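Local atomic coordinates of secreted protein ESXB (Bacillus anthracis, PDB entry 4J10), a protein that is a secreted helical-hairpin protein of the WXG100 family, probably exported by an ESX-type (type VII) secretion system, its precise function being unknown. Residues 21-32 with 65-75. Numbering follows the deposited sequence. Where two conformers were deposited one is given.
Sequences FKNAAGEAQSQI and MQQYIPILEGI. With FMT (formic acid), chain C.
The F21 ring lies flat against I75: the methyl CG2 of I75 sits 3.6 Å from the ring centroid, only 6° off the ring normal, a CH-pi contact square over one face. With chi1 at -69°, I75 sends its other branch beside the backbone N, and the end of that branch, CD1, reaches the rim of the same ring at CE2 (3.7 Å). L72 comes to this ring at its edge instead, CD2 lying 3.8 Å from F21 CD2 near the ring plane. The second methyl of L72, CD1, turns the other way, to CB of A24 (3.8 Å), and also rests on the backbone N of A25. These residues belong to the two long helices, 11-41 and 48-90, of the antiparallel helical hairpin characteristic of WXG100 proteins; the short segments run at 163° to each other, with axes 8.3 Å apart at closest approach. The small side chains of A25 and A28 probably help the helices come this close. Both face I69, whose CG2 meets A25 CB while CG1 lies against A28 CB. Beyond CG1 the chain is extended, which lays CD1 on the backbone of Q29, 3.7 Å from its N. M65, a selenomethionine, was modelled in two conformers; in one of them SE comes within 3.4 Å of A28 CB, an approach that is doubtful for that reason. One turn further on, I32 and M65 pass alongside each other, pointing opposite ways, with CB of the isoleucine against CG of the selenomethionine. No hydrogen bond crosses between the two segments. Y68 just touches A28 CB with its ring edge, while its hydroxyl is hydrogen-bonded to Q31 of the second subunit, whose own M65 packs on Y68.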
loop_
_atom_site.group_PDB
_atom_site.type_symbol
_atom_site.label_atom_id
_atom_site.label_comp_id
_atom_site.label_asym_id
_atom_site.label_seq_id
_atom_site.Cartn_x
_atom_site.Cartn_y
_atom_site.Cartn_z
ATOM N N PHE A 21 -4.345 -5.122 9.494
ATOM C CA PHE A 21 -4.605 -5.250 8.062
ATOM C C PHE A 21 -5.698 -4.310 7.593
ATOM O O PHE A 21 -5.560 -3.675 6.549
ATOM C CB PHE A 21 -4.870 -6.720 7.682
ATOM C CG PHE A 21 -3.595 -7.499 7.488
ATOM C CD1 PHE A 21 -2.932 -8.080 8.561
ATOM C CD2 PHE A 21 -3.023 -7.588 6.220
ATOM C CE1 PHE A 21 -1.720 -8.747 8.373
ATOM C CE2 PHE A 21 -1.824 -8.261 6.028
ATOM C CZ PHE A 21 -1.180 -8.852 7.096
ATOM N N LYS A 22 -6.773 -4.200 8.367
ATOM C CA LYS A 22 -7.868 -3.294 8.044
ATOM C C LYS A 22 -7.411 -1.832 8.073
ATOM O O LYS A 22 -7.725 -1.058 7.165
ATOM C CB LYS A 22 -9.049 -3.527 9.011
ATOM C CG LYS A 22 -10.297 -2.764 8.631
ATOM C CD LYS A 22 -11.453 -3.061 9.570
ATOM C CE LYS A 22 -12.723 -2.367 9.094
ATOM N NZ LYS A 22 -13.631 -2.044 10.233
ATOM N N ASN A 23 -6.644 -1.466 9.097
ATOM C CA ASN A 23 -6.123 -0.101 9.196
ATOM C C ASN A 23 -5.210 0.205 8.023
ATOM O O ASN A 23 -5.232 1.309 7.472
ATOM C CB ASN A 23 -5.361 0.103 10.508
ATOM C CG ASN A 23 -6.272 0.133 11.712
ATOM O OD1 ASN A 23 -7.478 0.347 11.577
ATOM N ND2 ASN A 23 -5.700 -0.069 12.904
ATOM N N ALA A 24 -4.397 -0.779 7.650
ATOM C CA ALA A 24 -3.489 -0.608 6.517
ATOM C C ALA A 24 -4.261 -0.377 5.219
ATOM O O ALA A 24 -3.866 0.458 4.391
ATOM C CB ALA A 24 -2.532 -1.799 6.379
ATOM N N ALA A 25 -5.372 -1.082 5.041
ATOM C CA ALA A 25 -6.201 -0.885 3.855
ATOM C C ALA A 25 -6.731 0.544 3.807
ATOM O O ALA A 25 -6.733 1.169 2.748
ATOM C CB ALA A 25 -7.333 -1.884 3.847
ATOM N N GLY A 26 -7.157 1.071 4.954
ATOM C CA GLY A 26 -7.659 2.433 5.008
ATOM C C GLY A 26 -6.577 3.458 4.740
ATOM O O GLY A 26 -6.814 4.480 4.088
ATOM N N GLU A 27 -5.374 3.207 5.258
ATOM C CA GLU A 27 -4.251 4.120 5.011
ATOM C C GLU A 27 -3.870 4.108 3.531
ATOM O O GLU A 27 -3.531 5.146 2.936
ATOM C CB GLU A 27 -3.052 3.746 5.894
ATOM C CG GLU A 27 -3.263 4.041 7.362
ATOM C CD GLU A 27 -2.042 3.710 8.194
ATOM O OE1 GLU A 27 -1.155 2.987 7.693
ATOM O OE2 GLU A 27 -1.974 4.170 9.350
ATOM N N ALA A 28 -3.952 2.936 2.913
ATOM C CA ALA A 28 -3.639 2.809 1.494
ATOM C C ALA A 28 -4.657 3.579 0.659
ATOM O O ALA A 28 -4.304 4.251 -0.313
ATOM C CB ALA A 28 -3.626 1.338 1.089
ATOM N N GLN A 29 -5.933 3.457 1.017
ATOM C CA GLN A 29 -6.982 4.226 0.346
ATOM C C GLN A 29 -6.738 5.726 0.466
ATOM O O GLN A 29 -6.876 6.470 -0.514
ATOM C CB GLN A 29 -8.361 3.861 0.901
ATOM C CG GLN A 29 -9.487 4.632 0.232
ATOM C CD GLN A 29 -9.716 4.202 -1.209
ATOM O OE1 GLN A 29 -9.366 4.927 -2.165
ATOM N NE2 GLN A 29 -10.300 3.035 -1.379
ATOM N N SER A 30 -6.375 6.174 1.664
ATOM C CA SER A 30 -6.088 7.588 1.888
ATOM C C SER A 30 -4.925 8.050 1.025
ATOM O O SER A 30 -4.944 9.154 0.463
ATOM C CB SER A 30 -5.771 7.832 3.366
ATOM O OG SER A 30 -5.315 9.160 3.569
ATOM N N GLN A 31 -3.879 7.248 0.951
ATOM C CA GLN A 31 -2.723 7.558 0.131
ATOM C C GLN A 31 -3.066 7.713 -1.362
ATOM O O GLN A 31 -2.668 8.656 -1.975
ATOM C CB GLN A 31 -1.627 6.518 0.325
ATOM C CG GLN A 31 -0.354 6.813 -0.467
ATOM C CD GLN A 31 0.741 5.794 -0.242
ATOM O OE1 GLN A 31 1.457 5.855 0.732
ATOM N NE2 GLN A 31 0.861 4.899 -1.116
ATOM N N ILE A 32 -3.780 6.762 -1.927
ATOM C CA ILE A 32 -4.109 6.840 -3.341
ATOM C C ILE A 32 -5.022 8.040 -3.596
ATOM O O ILE A 32 -4.900 8.701 -4.630
ATOM C CB ILE A 32 -4.658 5.487 -3.876
ATOM C CG1 ILE A 32 -4.498 5.402 -5.398
ATOM C CG2 ILE A 32 -6.075 5.252 -3.414
ATOM C CD1 ILE A 32 -3.043 5.386 -5.825
HETATM N N MSE A 65 -3.142 -0.694 -6.672
HETATM C CA MSE A 65 -3.692 -0.420 -5.368
HETATM C C MSE A 65 -5.071 -1.054 -5.185
HETATM O O MSE A 65 -5.422 -1.495 -4.092
HETATM C CB MSE A 65 -3.738 1.088 -5.175
HETATM C CG MSE A 65 -4.155 1.528 -3.821
HETATM SE SE MSE A 65 -3.211 0.786 -2.284
HETATM C CE MSE A 65 -1.483 0.063 -2.881
ATOM N N GLN A 66 -5.834 -1.115 -6.270
ATOM C CA GLN A 66 -7.157 -1.723 -6.268
ATOM C C GLN A 66 -7.112 -3.244 -6.191
ATOM O O GLN A 66 -8.123 -3.876 -5.919
ATOM C CB GLN A 66 -7.955 -1.221 -7.470
ATOM C CG GLN A 66 -8.410 0.223 -7.288
ATOM C CD GLN A 66 -9.099 0.788 -8.498
ATOM O OE1 GLN A 66 -8.947 0.277 -9.605
ATOM N NE2 GLN A 66 -9.863 1.856 -8.300
ATOM N N GLN A 67 -5.937 -3.824 -6.421
ATOM C CA GLN A 67 -5.702 -5.235 -6.127
ATOM C C GLN A 67 -5.264 -5.406 -4.668
ATOM O O GLN A 67 -5.741 -6.286 -3.953
ATOM C CB GLN A 67 -4.623 -5.804 -7.059
ATOM C CG GLN A 67 -4.998 -5.808 -8.535
ATOM C CD GLN A 67 -6.162 -6.724 -8.825
ATOM O OE1 GLN A 67 -6.147 -7.894 -8.452
ATOM N NE2 GLN A 67 -7.184 -6.195 -9.482
ATOM N N TYR A 68 -4.359 -4.547 -4.219
ATOM C CA TYR A 68 -3.752 -4.650 -2.903
ATOM C C TYR A 68 -4.755 -4.543 -1.765
ATOM O O TYR A 68 -4.770 -5.368 -0.849
ATOM C CB TYR A 68 -2.740 -3.518 -2.767
ATOM C CG TYR A 68 -2.000 -3.452 -1.456
ATOM C CD1 TYR A 68 -1.034 -4.390 -1.132
ATOM C CD2 TYR A 68 -2.214 -2.414 -0.561
ATOM C CE1 TYR A 68 -0.338 -4.317 0.047
ATOM C CE2 TYR A 68 -1.501 -2.322 0.623
ATOM C CZ TYR A 68 -0.558 -3.279 0.925
ATOM O OH TYR A 68 0.147 -3.174 2.099
ATOM N N ILE A 69 -5.584 -3.512 -1.824
ATOM C CA ILE A 69 -6.511 -3.210 -0.747
ATOM C C ILE A 69 -7.448 -4.387 -0.434
ATOM O O ILE A 69 -7.522 -4.801 0.736
ATOM C CB ILE A 69 -7.248 -1.868 -1.001
ATOM C CG1 ILE A 69 -6.261 -0.706 -0.856
ATOM C CG2 ILE A 69 -8.412 -1.689 -0.044
ATOM C CD1 ILE A 69 -6.852 0.631 -1.246
ATOM N N PRO A 70 -8.128 -4.966 -1.453
ATOM C CA PRO A 70 -8.978 -6.131 -1.130
ATOM C C PRO A 70 -8.215 -7.353 -0.633
ATOM O O PRO A 70 -8.784 -8.159 0.114
ATOM C CB PRO A 70 -9.685 -6.462 -2.457
ATOM C CG PRO A 70 -9.512 -5.246 -3.316
ATOM C CD PRO A 70 -8.301 -4.498 -2.844
ATOM N N ILE A 71 -6.950 -7.501 -1.019
ATOM C CA ILE A 71 -6.164 -8.615 -0.503
ATOM C C ILE A 71 -5.939 -8.409 0.998
ATOM O O ILE A 71 -6.094 -9.348 1.789
ATOM C CB ILE A 71 -4.804 -8.776 -1.227
ATOM C CG1 ILE A 71 -5.011 -9.157 -2.698
ATOM C CG2 ILE A 71 -3.936 -9.819 -0.496
ATOM C CD1 ILE A 71 -3.760 -8.931 -3.550
ATOM N N LEU A 72 -5.601 -7.192 1.420
ATOM C CA LEU A 72 -5.467 -6.901 2.854
ATOM C C LEU A 72 -6.772 -7.134 3.593
ATOM O O LEU A 72 -6.788 -7.682 4.700
ATOM C CB LEU A 72 -5.004 -5.458 3.096
ATOM C CG LEU A 72 -3.661 -5.017 2.530
ATOM C CD1 LEU A 72 -3.303 -3.684 3.167
ATOM C CD2 LEU A 72 -2.581 -6.048 2.796
ATOM N N GLU A 73 -7.876 -6.714 2.987
ATOM C CA GLU A 73 -9.175 -6.905 3.618
ATOM C C GLU A 73 -9.523 -8.380 3.745
ATOM O O GLU A 73 -10.111 -8.787 4.736
ATOM C CB GLU A 73 -10.251 -6.129 2.854
ATOM C CG GLU A 73 -10.099 -4.618 3.000
ATOM C CD GLU A 73 -10.910 -3.883 1.987
ATOM O OE1 GLU A 73 -10.784 -4.225 0.794
ATOM O OE2 GLU A 73 -11.677 -2.972 2.367
ATOM N N GLY A 74 -9.133 -9.175 2.754
ATOM C CA GLY A 74 -9.343 -10.614 2.798
ATOM C C GLY A 74 -8.574 -11.269 3.926
ATOM O O GLY A 74 -9.093 -12.164 4.610
ATOM N N ILE A 75 -7.334 -10.837 4.128
ATOM C CA ILE A 75 -6.525 -11.344 5.223
ATOM C C ILE A 75 -7.176 -10.991 6.552
ATOM O O ILE A 75 -7.271 -11.828 7.450
ATOM C CB ILE A 75 -5.085 -10.800 5.146
ATOM C CG1 ILE A 75 -4.388 -11.416 3.927
ATOM C CG2 ILE A 75 -4.329 -11.109 6.440
ATOM C CD1 ILE A 75 -3.062 -10.746 3.579
HETATM C C FMT C . -7.939 11.104 2.204
HETATM O O1 FMT C . -8.946 10.566 1.740
HETATM O O2 FMT C . -6.923 11.357 1.551
#